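Local coordinates for NAD-dependent epimerase/dehydratase (Methanobrevibacter ruminantium, PDB 6DNT), which probably interconverts UDP-N-acetylglucosamine and its 4-epimer with the help of bound NAD, and also binds the bacterial cell-wall intermediate UDP-N-acetylmuramic acid, at residues A[40-45]-A[108-113]; A[63-68]-A[89-94]. One frame throughout, in Å; residues are numbered along the deposited sequence. Where two conformers were deposited one is given.

Interaction 1: A[40-45]-A[108-113]; sequences VVTGGL and HLAALA. With NAD (nicotinamide-adenine-dinucleotide), chain B.
Thr42 meets His108, Leu109 and Ala110 where two neighbouring parallel strands of the Rossmann fold end, at the C-terminal ends of the strands, where NAD binds. A parallel bridge pairs Thr42 with His108, and the side chains of both lie on the same face of the sheet. With chi1 at 76°, OG1 of Thr42 sits between its own N and C atoms and faces segment 108-113. It approaches the His108 ring at the edge, near the ring plane, and its 2.7 Å separation from His108 ND1 marks a hydrogen bond in which either atom could be the donor. The far ring nitrogen, NE2, is held by Ser133. The same OG1 receives a nearly straight bond from Ala110 N (3.0 Å, 170°), while Leu109 N adds a weak one. Leu109 N makes its better hydrogen bond to Thr42 O, at 3.2 Å, standing 52° above the carbonyl plane. A valine in place of Thr42 would probably leave His108 ND1 and Ala110 N without their shared partner, with the imidazole held at NE2 alone and the backbone after the strand less fixed.

On the other face of the sheet, Leu109 CD1 packs 3.6 Å from Val41 CG1, and helix 47-56 covers both side chains. The methyl of Ala110 lies 3.5 Å from Gly43 N. Gly43 belongs to a type II turn running from Val41 to Gly44, and a beta carbon on it would collide with Ala110 N. Its bareness also lets the cofactor come close, with Gly43 CA 3.3 Å from NAD O4B. At the nicotinamide ribose, Leu109 O accepts a weak hydrogen bond from NAD O3D at 3.0 Å.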
ATOM      1  N   VAL A  40      12.453  16.589 -13.373  1.00 13.65           N
ATOM      2  CA  VAL A  40      11.271  16.036 -13.999  1.00 12.93           C
ATOM      3  C   VAL A  40      10.092  16.383 -13.109  1.00 12.36           C
ATOM      4  O   VAL A  40      10.164  16.220 -11.881  1.00 12.18           O
ATOM      5  CB  VAL A  40      11.368  14.502 -14.133  1.00 13.45           C
ATOM      6  CG1 VAL A  40      10.073  13.892 -14.644  1.00 13.55           C
ATOM      7  CG2 VAL A  40      12.524  14.121 -15.042  1.00 14.02           C
ATOM      8  N   VAL A  41       9.021  16.859 -13.732  1.00 11.54           N
ATOM      9  CA  VAL A  41       7.751  17.064 -13.031  1.00 11.18           C
ATOM     10  C   VAL A  41       6.683  16.243 -13.738  1.00 10.93           C
ATOM     11  O   VAL A  41       6.217  16.599 -14.828  1.00 11.13           O
ATOM     12  CB  VAL A  41       7.332  18.548 -13.014  1.00 11.02           C
ATOM     13  CG1 VAL A  41       6.014  18.694 -12.240  1.00 10.93           C
ATOM     14  CG2 VAL A  41       8.418  19.400 -12.387  1.00 10.91           C
ATOM     15  N   THR A  42       6.285  15.126 -13.137  1.00 10.14           N
ATOM     16  CA  THR A  42       5.202  14.344 -13.710  1.00 10.32           C
ATOM     17  C   THR A  42       3.917  15.079 -13.345  1.00 10.45           C
ATOM     18  O   THR A  42       3.832  15.689 -12.280  1.00 10.19           O
ATOM     19  CB  THR A  42       5.135  12.890 -13.209  1.00 10.78           C
ATOM     20  OG1 THR A  42       4.579  12.857 -11.884  1.00 10.73           O
ATOM     21  CG2 THR A  42       6.526  12.231 -13.236  1.00 11.15           C
ATOM     22  N   GLY A  43       2.955  15.075 -14.256  1.00 10.61           N
ATOM     23  CA  GLY A  43       1.706  15.807 -14.032  1.00 10.79           C
ATOM     24  C   GLY A  43       1.918  17.311 -14.015  1.00 11.16           C
ATOM     25  O   GLY A  43       1.092  18.062 -13.465  1.00 11.29           O
ATOM     26  N   GLY A  44       2.982  17.779 -14.686  1.00 11.27           N
ATOM     27  CA  GLY A  44       3.339  19.194 -14.678  1.00 11.46           C
ATOM     28  C   GLY A  44       2.409  20.138 -15.427  1.00 11.33           C
ATOM     29  O   GLY A  44       2.587  21.343 -15.343  1.00 11.96           O
ATOM     30  N   LEU A  45       1.452  19.613 -16.184  1.00 11.32           N
ATOM     31  CA  LEU A  45       0.425  20.450 -16.813  1.00 11.81           C
ATOM     32  C   LEU A  45      -0.831  20.527 -15.963  1.00 11.90           C
ATOM     33  O   LEU A  45      -1.810  21.149 -16.368  1.00 12.65           O
ATOM     34  CB  LEU A  45       0.074  19.947 -18.212  1.00 11.94           C
ATOM     35  CG  LEU A  45       1.266  19.814 -19.185  1.00 12.55           C
ATOM     36  CD1 LEU A  45       0.771  19.335 -20.535  1.00 12.74           C
ATOM     37  CD2 LEU A  45       2.041  21.114 -19.300  1.00 12.59           C
ATOM     38  N   HIS A 108       6.728  13.958  -8.364  1.00 10.30           N
ATOM     39  CA  HIS A 108       5.726  13.062  -8.901  1.00 10.32           C
ATOM     40  C   HIS A 108       4.325  13.515  -8.492  1.00 10.46           C
ATOM     41  O   HIS A 108       3.864  13.211  -7.394  1.00 10.37           O
ATOM     42  CB  HIS A 108       6.000  11.621  -8.468  1.00 10.18           C
ATOM     43  CG  HIS A 108       5.007  10.638  -8.975  1.00 10.03           C
ATOM     44  ND1 HIS A 108       4.431  10.728 -10.221  1.00  9.93           N
ATOM     45  CD2 HIS A 108       4.504   9.513  -8.410  1.00 10.33           C
ATOM     46  CE1 HIS A 108       3.600   9.722 -10.391  1.00 10.22           C
ATOM     47  NE2 HIS A 108       3.630   8.967  -9.309  1.00 10.25           N
ATOM     48  N   LEU A 109       3.669  14.238  -9.394  1.00 10.49           N
ATOM     49  CA  LEU A 109       2.278  14.703  -9.185  1.00 11.08           C
ATOM     50  C   LEU A 109       1.268  14.017 -10.076  1.00 11.51           C
ATOM     51  O   LEU A 109       0.072  14.130  -9.813  1.00 12.13           O
ATOM     52  CB  LEU A 109       2.179  16.216  -9.388  1.00 11.30           C
ATOM     53  CG  LEU A 109       3.108  17.009  -8.476  1.00 11.44           C
ATOM     54  CD1 LEU A 109       4.294  17.567  -9.252  1.00 11.75           C
ATOM     55  CD2 LEU A 109       2.352  18.135  -7.777  1.00 11.59           C
ATOM     56  N   ALA A 110       1.713  13.309 -11.126  1.00 11.22           N
ATOM     57  CA  ALA A 110       0.773  12.643 -12.023  1.00 11.49           C
ATOM     58  C   ALA A 110       0.014  11.577 -11.241  1.00 12.14           C
ATOM     59  O   ALA A 110       0.626  10.796 -10.523  1.00 12.63           O
ATOM     60  CB  ALA A 110       1.483  12.018 -13.233  1.00 11.80           C
ATOM     61  N   ALA A 111      -1.311  11.587 -11.368  1.00 12.01           N
ATOM     62  CA  ALA A 111      -2.197  10.627 -10.706  1.00 12.42           C
ATOM     63  C   ALA A 111      -3.591  10.834 -11.255  1.00 12.22           C
ATOM     64  O   ALA A 111      -3.876  11.907 -11.795  1.00 11.80           O
ATOM     65  CB  ALA A 111      -2.215  10.857  -9.208  1.00 12.82           C
ATOM     66  N   LEU A 112      -4.440   9.816 -11.141  1.00 11.74           N
ATOM     67  CA  LEU A 112      -5.886  10.034 -11.243  1.00 12.27           C
ATOM     68  C   LEU A 112      -6.349  10.427  -9.847  1.00 12.13           C
ATOM     69  O   LEU A 112      -6.458   9.591  -8.944  1.00 12.54           O
ATOM     70  CB  LEU A 112      -6.602   8.816 -11.777  1.00 12.43           C
ATOM     71  CG  LEU A 112      -6.295   8.464 -13.235  1.00 13.02           C
ATOM     72  CD1 LEU A 112      -7.061   7.226 -13.633  1.00 13.24           C
ATOM     73  CD2 LEU A 112      -6.608   9.623 -14.177  1.00 13.68           C
ATOM     74  N   ALA A 113      -6.523  11.730  -9.670  1.00 12.56           N
ATOM     75  CA  ALA A 113      -6.672  12.348  -8.368  1.00 13.23           C
ATOM     76  C   ALA A 113      -8.154  12.505  -8.080  1.00 14.35           C
ATOM     77  O   ALA A 113      -8.711  13.607  -8.194  1.00 15.16           O
ATOM     78  CB  ALA A 113      -5.962  13.697  -8.361  1.00 13.80           C
TER
HETATM   79  PA  NAD B 401      -4.502  17.277 -11.701  1.00 10.97           P
HETATM   80  O1A NAD B 401      -4.706  18.723 -12.041  1.00 10.85           O
HETATM   81  O2A NAD B 401      -5.441  16.272 -12.270  1.00 11.10           O
HETATM   82  O5B NAD B 401      -2.985  16.928 -12.124  1.00 11.24           O
HETATM   83  C5B NAD B 401      -2.590  15.597 -12.450  1.00 11.34           C
HETATM   84  C4B NAD B 401      -1.818  15.700 -13.750  1.00 11.01           C
HETATM   85  O4B NAD B 401      -1.298  14.406 -14.066  1.00 11.22           O
HETATM   86  C3B NAD B 401      -2.690  16.120 -14.927  1.00 11.11           C
HETATM   87  O3B NAD B 401      -2.040  17.172 -15.626  1.00 11.15           O
HETATM   88  C2B NAD B 401      -2.866  14.861 -15.762  1.00 11.06           C
HETATM   89  O2B NAD B 401      -3.011  15.065 -17.178  1.00 11.33           O
HETATM   90  C1B NAD B 401      -1.612  14.082 -15.416  1.00 10.92           C
HETATM   91  N9A NAD B 401      -1.720  12.616 -15.445  1.00 11.60           N
HETATM   92  C8A NAD B 401      -2.642  11.843 -14.818  1.00 11.47           C
HETATM   93  N7A NAD B 401      -2.381  10.527 -15.016  1.00 12.16           N
HETATM   94  C5A NAD B 401      -1.238  10.460 -15.752  1.00 12.17           C
HETATM   95  C6A NAD B 401      -0.401   9.385 -16.307  1.00 12.77           C
HETATM   96  N6A NAD B 401      -0.737   8.101 -16.106  1.00 13.25           N
HETATM   97  N1A NAD B 401       0.706   9.748 -17.026  1.00 12.26           N
HETATM   98  C2A NAD B 401       1.037  11.036 -17.227  1.00 11.98           C
HETATM   99  N3A NAD B 401       0.317  12.076 -16.744  1.00 11.69           N
HETATM  100  C4A NAD B 401      -0.809  11.828 -16.015  1.00 11.80           C
HETATM  101  O3  NAD B 401      -4.467  17.093 -10.101  1.00 10.71           O
HETATM  102  PN  NAD B 401      -3.802  18.010  -8.994  1.00 10.65           P
HETATM  103  O1N NAD B 401      -2.790  18.954  -9.572  1.00 10.76           O
HETATM  104  O2N NAD B 401      -4.887  18.547  -8.101  1.00 11.55           O
HETATM  105  O5D NAD B 401      -3.054  16.872  -8.152  1.00 10.63           O
HETATM  106  C5D NAD B 401      -1.633  16.723  -8.260  1.00 10.59           C
HETATM  107  C4D NAD B 401      -1.190  15.685  -7.232  1.00 10.70           C
HETATM  108  O4D NAD B 401      -1.508  16.158  -5.921  1.00 10.80           O
HETATM  109  C3D NAD B 401      -1.883  14.339  -7.402  1.00 10.94           C
HETATM  110  O3D NAD B 401      -0.975  13.264  -7.104  1.00 10.88           O
HETATM  111  C2D NAD B 401      -2.988  14.394  -6.376  1.00 11.35           C
HETATM  112  O2D NAD B 401      -3.417  13.095  -5.987  1.00 12.39           O
HETATM  113  C1D NAD B 401      -2.322  15.174  -5.265  1.00 11.27           C
HETATM  114  N1N NAD B 401      -3.237  15.842  -4.334  1.00 11.82           N
HETATM  115  C2N NAD B 401      -4.012  16.867  -4.728  1.00 11.77           C
HETATM  116  C3N NAD B 401      -4.862  17.503  -3.829  1.00 12.01           C
HETATM  117  C7N NAD B 401      -5.768  18.651  -4.211  1.00 12.13           C
HETATM  118  O7N NAD B 401      -6.476  19.147  -3.342  1.00 12.23           O
HETATM  119  N7N NAD B 401      -5.835  19.102  -5.460  1.00 11.76           N
HETATM  120  C4N NAD B 401      -4.870  17.052  -2.506  1.00 12.63           C
HETATM  121  C5N NAD B 401      -4.073  15.988  -2.120  1.00 12.48           C
HETATM  122  C6N NAD B 401      -3.266  15.384  -3.064  1.00 12.42           C

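Interaction 2: A[63-68]-A[89-94]; sequences TIIDNL and EDLMDA. With NAD (nicotinamide-adenine-dinucleotide), chain B; EDO (1,2-ethanediol), chain H.
Asn67 and Asp90 reach each other beside the adenine of NAD, each in the loop that follows a parallel strand of the Rossmann sheet. From its CB outward, the Asn67 side chain runs along segment 89-94 and then over the cofactor. CB rests 3.7 Å from Glu89 O. Chi1 of 67° carries CG from there over one face of the adenine, where CG, OD1 and ND2 lie at similar heights above the ring. OD1 comes within 3.2 Å of NAD C4A and is also hydrogen-bonded to Ser69 OG, so the amide has a second hold. At the other tip, ND2 lies 3.5 Å from NAD C6A and donates to Asp90 OD2 at 3.2 Å. It meets that oxygen from 63° above the carboxylate plane, with amide and carboxylate planes turned 78° apart.

Asp90 in turn reads the adenine edge. Its OD1 accepts from NAD N6A at 3.0 Å and, through the anti lone pair, from Met92 N, which closes an Asx turn. Within that turn Leu91 N donates to NAD N1A at 2.9 Å, a second bond to the base. The Leu91 side chain crosses that of Ile65 at about a right angle, Leu91 CD2 against Ile65 CG2, with Leu96 against both.

Asp66, just past Ile65, turns away from segment 89-94 to the ribose: OD1 accepts from NAD O2B at 2.7 Å, and OD2 from O3B. OD1 also takes Leu68 N in an Asx turn. A carboxylate beside both ribose hydroxyls would probably oppose a phosphate on O2B, consistent with a preference for NAD over NADP, while an amino group on the adenine and an acceptor nitrogen next to it satisfy Asp90 and Leu91.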
ATOM      1  N   THR A  63      11.646  18.947 -17.387  1.00 13.05           N
ATOM      2  CA  THR A  63      10.970  18.030 -18.281  1.00 13.20           C
ATOM      3  C   THR A  63       9.648  17.655 -17.630  1.00 12.66           C
ATOM      4  O   THR A  63       9.634  17.089 -16.544  1.00 12.98           O
ATOM      5  CB  THR A  63      11.796  16.762 -18.520  1.00 14.11           C
ATOM      6  OG1 THR A  63      12.987  17.109 -19.249  1.00 14.80           O
ATOM      7  CG2 THR A  63      11.027  15.734 -19.307  1.00 14.37           C
ATOM      8  N   ILE A  64       8.558  17.998 -18.296  1.00 12.05           N
ATOM      9  CA  ILE A  64       7.226  17.589 -17.871  1.00 11.93           C
ATOM     10  C   ILE A  64       6.878  16.282 -18.558  1.00 11.80           C
ATOM     11  O   ILE A  64       7.074  16.151 -19.771  1.00 11.80           O
ATOM     12  CB  ILE A  64       6.182  18.655 -18.231  1.00 12.05           C
ATOM     13  CG1 ILE A  64       6.425  19.917 -17.403  1.00 12.08           C
ATOM     14  CG2 ILE A  64       4.758  18.118 -18.035  1.00 12.14           C
ATOM     15  CD1 ILE A  64       5.513  21.065 -17.811  1.00 12.55           C
ATOM     16  N   ILE A  65       6.341  15.317 -17.800  1.00 11.46           N
ATOM     17  CA  ILE A  65       5.680  14.150 -18.404  1.00 11.88           C
ATOM     18  C   ILE A  65       4.206  14.229 -18.033  1.00 12.24           C
ATOM     19  O   ILE A  65       3.869  14.220 -16.854  1.00 12.13           O
ATOM     20  CB  ILE A  65       6.262  12.798 -17.927  1.00 12.12           C
ATOM     21  CG1 ILE A  65       7.794  12.768 -18.068  1.00 12.64           C
ATOM     22  CG2 ILE A  65       5.625  11.666 -18.720  1.00 12.30           C
ATOM     23  CD1 ILE A  65       8.463  11.592 -17.382  1.00 12.50           C
ATOM     24  N   ASP A  66       3.332  14.313 -19.030  1.00 12.54           N
ATOM     25  CA  ASP A  66       1.909  14.509 -18.760  1.00 12.71           C
ATOM     26  C   ASP A  66       1.121  14.004 -19.942  1.00 13.66           C
ATOM     27  O   ASP A  66       1.437  14.346 -21.083  1.00 13.97           O
ATOM     28  CB  ASP A  66       1.643  15.994 -18.515  1.00 12.64           C
ATOM     29  CG  ASP A  66       0.332  16.253 -17.805  1.00 12.39           C
ATOM     30  OD1 ASP A  66      -0.718  15.884 -18.339  1.00 11.94           O
ATOM     31  OD2 ASP A  66       0.369  16.846 -16.710  1.00 13.08           O
ATOM     32  N   ASN A  67       0.083  13.202 -19.688  1.00 13.31           N
ATOM     33  CA  ASN A  67      -0.724  12.666 -20.775  1.00 14.04           C
ATOM     34  C   ASN A  67      -1.963  13.510 -21.149  1.00 14.72           C
ATOM     35  O   ASN A  67      -2.772  13.051 -21.959  1.00 15.53           O
ATOM     36  CB  ASN A  67      -1.136  11.217 -20.493  1.00 13.75           C
ATOM     37  CG  ASN A  67      -2.103  11.080 -19.324  1.00 13.89           C
ATOM     38  OD1 ASN A  67      -2.481  12.066 -18.681  1.00 13.55           O
ATOM     39  ND2 ASN A  67      -2.487   9.845 -19.038  1.00 14.84           N
ATOM     40  N   LEU A  68      -2.099  14.698 -20.552  0.50 15.35           N
ATOM     41  CA  LEU A  68      -3.222  15.616 -20.786  0.50 16.02           C
ATOM     42  C   LEU A  68      -4.597  15.053 -20.416  0.50 16.08           C
ATOM     43  O   LEU A  68      -5.612  15.599 -20.856  0.50 16.10           O
ATOM     44  CB  LEU A  68      -3.255  16.101 -22.243  0.50 16.60           C
ATOM     45  CG  LEU A  68      -2.028  16.838 -22.742  0.50 17.26           C
ATOM     46  CD1 LEU A  68      -2.108  16.987 -24.252  0.50 17.69           C
ATOM     47  CD2 LEU A  68      -1.942  18.201 -22.070  0.50 17.48           C
ATOM     48  N   GLU A  89       2.866  11.970 -22.812  1.00 15.77           N
ATOM     49  CA  GLU A  89       2.823  10.534 -22.745  1.00 16.22           C
ATOM     50  C   GLU A  89       2.351  10.067 -21.376  1.00 15.21           C
ATOM     51  O   GLU A  89       2.554  10.753 -20.370  1.00 14.45           O
ATOM     52  CB  GLU A  89       4.233  10.001 -23.019  1.00 17.83           C
ATOM     53  CG  GLU A  89       4.305   8.539 -23.373  1.00 20.27           C
ATOM     54  CD  GLU A  89       5.659   8.130 -23.923  1.00 22.48           C
ATOM     55  OE1 GLU A  89       6.631   8.912 -23.793  1.00 23.77           O
ATOM     56  OE2 GLU A  89       5.751   7.003 -24.466  1.00 25.58           O
ATOM     57  N   ASP A  90       1.699   8.911 -21.367  1.00 15.07           N
ATOM     58  CA  ASP A  90       1.332   8.244 -20.126  1.00 15.90           C
ATOM     59  C   ASP A  90       2.595   7.717 -19.444  1.00 15.90           C
ATOM     60  O   ASP A  90       3.466   7.134 -20.116  1.00 14.85           O
ATOM     61  CB  ASP A  90       0.384   7.078 -20.424  1.00 17.69           C
ATOM     62  CG  ASP A  90      -0.399   6.635 -19.196  1.00 19.41           C
ATOM     63  OD1 ASP A  90       0.211   6.204 -18.193  1.00 19.39           O
ATOM     64  OD2 ASP A  90      -1.638   6.782 -19.225  1.00 23.96           O
ATOM     65  N   LEU A  91       2.704   7.880 -18.122  1.00 15.25           N
ATOM     66  CA  LEU A  91       3.835   7.300 -17.392  1.00 16.10           C
ATOM     67  C   LEU A  91       3.989   5.798 -17.623  1.00 17.04           C
ATOM     68  O   LEU A  91       5.109   5.297 -17.569  1.00 17.34           O
ATOM     69  CB  LEU A  91       3.734   7.538 -15.882  1.00 16.62           C
ATOM     70  CG  LEU A  91       4.095   8.921 -15.363  1.00 17.25           C
ATOM     71  CD1 LEU A  91       3.896   8.923 -13.853  1.00 17.57           C
ATOM     72  CD2 LEU A  91       5.513   9.355 -15.682  1.00 17.97           C
ATOM     73  N   MET A  92       2.884   5.091 -17.861  1.00 17.37           N
ATOM     74  CA  MET A  92       2.931   3.640 -18.099  1.00 20.19           C
ATOM     75  C   MET A  92       3.601   3.245 -19.400  1.00 20.74           C
ATOM     76  O   MET A  92       4.074   2.114 -19.516  1.00 22.39           O
ATOM     77  CB  MET A  92       1.524   3.034 -18.075  1.00 21.93           C
ATOM     78  CG  MET A  92       0.948   2.933 -16.680  1.00 23.65           C
ATOM     79  SD  MET A  92       1.885   1.785 -15.637  1.00 26.14           S
ATOM     80  CE  MET A  92       1.423   0.234 -16.390  1.00 26.30           C
ATOM     81  N   ASP A  93       3.618   4.158 -20.368  1.00 20.22           N
ATOM     82  CA  ASP A  93       4.232   3.923 -21.687  1.00 20.79           C
ATOM     83  C   ASP A  93       5.623   4.531 -21.852  1.00 19.94           C
ATOM     84  O   ASP A  93       6.410   4.066 -22.696  1.00 19.95           O
ATOM     85  CB  ASP A  93       3.334   4.503 -22.782  1.00 22.28           C
ATOM     86  CG  ASP A  93       1.947   3.898 -22.792  1.00 25.04           C
ATOM     87  OD1 ASP A  93       1.789   2.708 -22.451  1.00 27.07           O
ATOM     88  OD2 ASP A  93       1.003   4.621 -23.164  1.00 27.40           O
ATOM     89  N   ALA A  94       5.930   5.564 -21.073  1.00 18.25           N
ATOM     90  CA  ALA A  94       7.148   6.339 -21.259  1.00 17.82           C
ATOM     91  C   ALA A  94       8.389   5.531 -20.927  1.00 18.09           C
ATOM     92  O   ALA A  94       8.364   4.663 -20.055  1.00 17.74           O
ATOM     93  CB  ALA A  94       7.108   7.590 -20.400  1.00 17.96           C
TER
HETATM   94  PA  NAD B 401      -4.502  17.277 -11.701  1.00 10.97           P
HETATM   95  O1A NAD B 401      -4.706  18.723 -12.041  1.00 10.85           O
HETATM   96  O2A NAD B 401      -5.441  16.272 -12.270  1.00 11.10           O
HETATM   97  O5B NAD B 401      -2.985  16.928 -12.124  1.00 11.24           O
HETATM   98  C5B NAD B 401      -2.590  15.597 -12.450  1.00 11.34           C
HETATM   99  C4B NAD B 401      -1.818  15.700 -13.750  1.00 11.01           C
HETATM  100  O4B NAD B 401      -1.298  14.406 -14.066  1.00 11.22           O
HETATM  101  C3B NAD B 401      -2.690  16.120 -14.927  1.00 11.11           C
HETATM  102  O3B NAD B 401      -2.040  17.172 -15.626  1.00 11.15           O
HETATM  103  C2B NAD B 401      -2.866  14.861 -15.762  1.00 11.06           C
HETATM  104  O2B NAD B 401      -3.011  15.065 -17.178  1.00 11.33           O
HETATM  105  C1B NAD B 401      -1.612  14.082 -15.416  1.00 10.92           C
HETATM  106  N9A NAD B 401      -1.720  12.616 -15.445  1.00 11.60           N
HETATM  107  C8A NAD B 401      -2.642  11.843 -14.818  1.00 11.47           C
HETATM  108  N7A NAD B 401      -2.381  10.527 -15.016  1.00 12.16           N
HETATM  109  C5A NAD B 401      -1.238  10.460 -15.752  1.00 12.17           C
HETATM  110  C6A NAD B 401      -0.401   9.385 -16.307  1.00 12.77           C
HETATM  111  N6A NAD B 401      -0.737   8.101 -16.106  1.00 13.25           N
HETATM  112  N1A NAD B 401       0.706   9.748 -17.026  1.00 12.26           N
HETATM  113  C2A NAD B 401       1.037  11.036 -17.227  1.00 11.98           C
HETATM  114  N3A NAD B 401       0.317  12.076 -16.744  1.00 11.69           N
HETATM  115  C4A NAD B 401      -0.809  11.828 -16.015  1.00 11.80           C
HETATM  116  O3  NAD B 401      -4.467  17.093 -10.101  1.00 10.71           O
HETATM  117  PN  NAD B 401      -3.802  18.010  -8.994  1.00 10.65           P
HETATM  118  O1N NAD B 401      -2.790  18.954  -9.572  1.00 10.76           O
HETATM  119  O2N NAD B 401      -4.887  18.547  -8.101  1.00 11.55           O
HETATM  120  O5D NAD B 401      -3.054  16.872  -8.152  1.00 10.63           O
HETATM  121  C5D NAD B 401      -1.633  16.723  -8.260  1.00 10.59           C
HETATM  122  C4D NAD B 401      -1.190  15.685  -7.232  1.00 10.70           C
HETATM  123  O4D NAD B 401      -1.508  16.158  -5.921  1.00 10.80           O
HETATM  124  C3D NAD B 401      -1.883  14.339  -7.402  1.00 10.94           C
HETATM  125  O3D NAD B 401      -0.975  13.264  -7.104  1.00 10.88           O
HETATM  126  C2D NAD B 401      -2.988  14.394  -6.376  1.00 11.35           C
HETATM  127  O2D NAD B 401      -3.417  13.095  -5.987  1.00 12.39           O
HETATM  128  C1D NAD B 401      -2.322  15.174  -5.265  1.00 11.27           C
HETATM  129  N1N NAD B 401      -3.237  15.842  -4.334  1.00 11.82           N
HETATM  130  C2N NAD B 401      -4.012  16.867  -4.728  1.00 11.77           C
HETATM  131  C3N NAD B 401      -4.862  17.503  -3.829  1.00 12.01           C
HETATM  132  C7N NAD B 401      -5.768  18.651  -4.211  1.00 12.13           C
HETATM  133  O7N NAD B 401      -6.476  19.147  -3.342  1.00 12.23           O
HETATM  134  N7N NAD B 401      -5.835  19.102  -5.460  1.00 11.76           N
HETATM  135  C4N NAD B 401      -4.870  17.052  -2.506  1.00 12.63           C
HETATM  136  C5N NAD B 401      -4.073  15.988  -2.120  1.00 12.48           C
HETATM  137  C6N NAD B 401      -3.266  15.384  -3.064  1.00 12.42           C
HETATM  138  C1  EDO H 407      -1.760   1.782 -21.137  1.00 57.85           C
HETATM  139  O1  EDO H 407      -0.435   1.289 -21.364  1.00 57.49           O
HETATM  140  C2  EDO H 407      -1.696   3.287 -20.925  1.00 58.47           C
HETATM  141  O2  EDO H 407      -1.661   3.954 -22.194  1.00 60.40           O

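In the fold
From the N terminus, the chain runs up strand 38-42, turns at 43-46 and passes through helix 47-56 to strand 61-65, whose end carries segment 63-68. Some twenty residues later, after strand 84-87, interaction 2 closes the shorter loop by bringing 89-94 against 63-68. The chain then continues through helix 96-99 to strand 105-108, and interaction 1 closes the longer loop between 40-45 and 108-113. The shorter loop therefore lies wholly within the longer one, without crossing. The two contacts, centred 8 Å apart, meet directly where Gly43 N probably bonds Ile65 O. Together they join the ends of four parallel strands around NAD, from the adenine to the nicotinamide ribose.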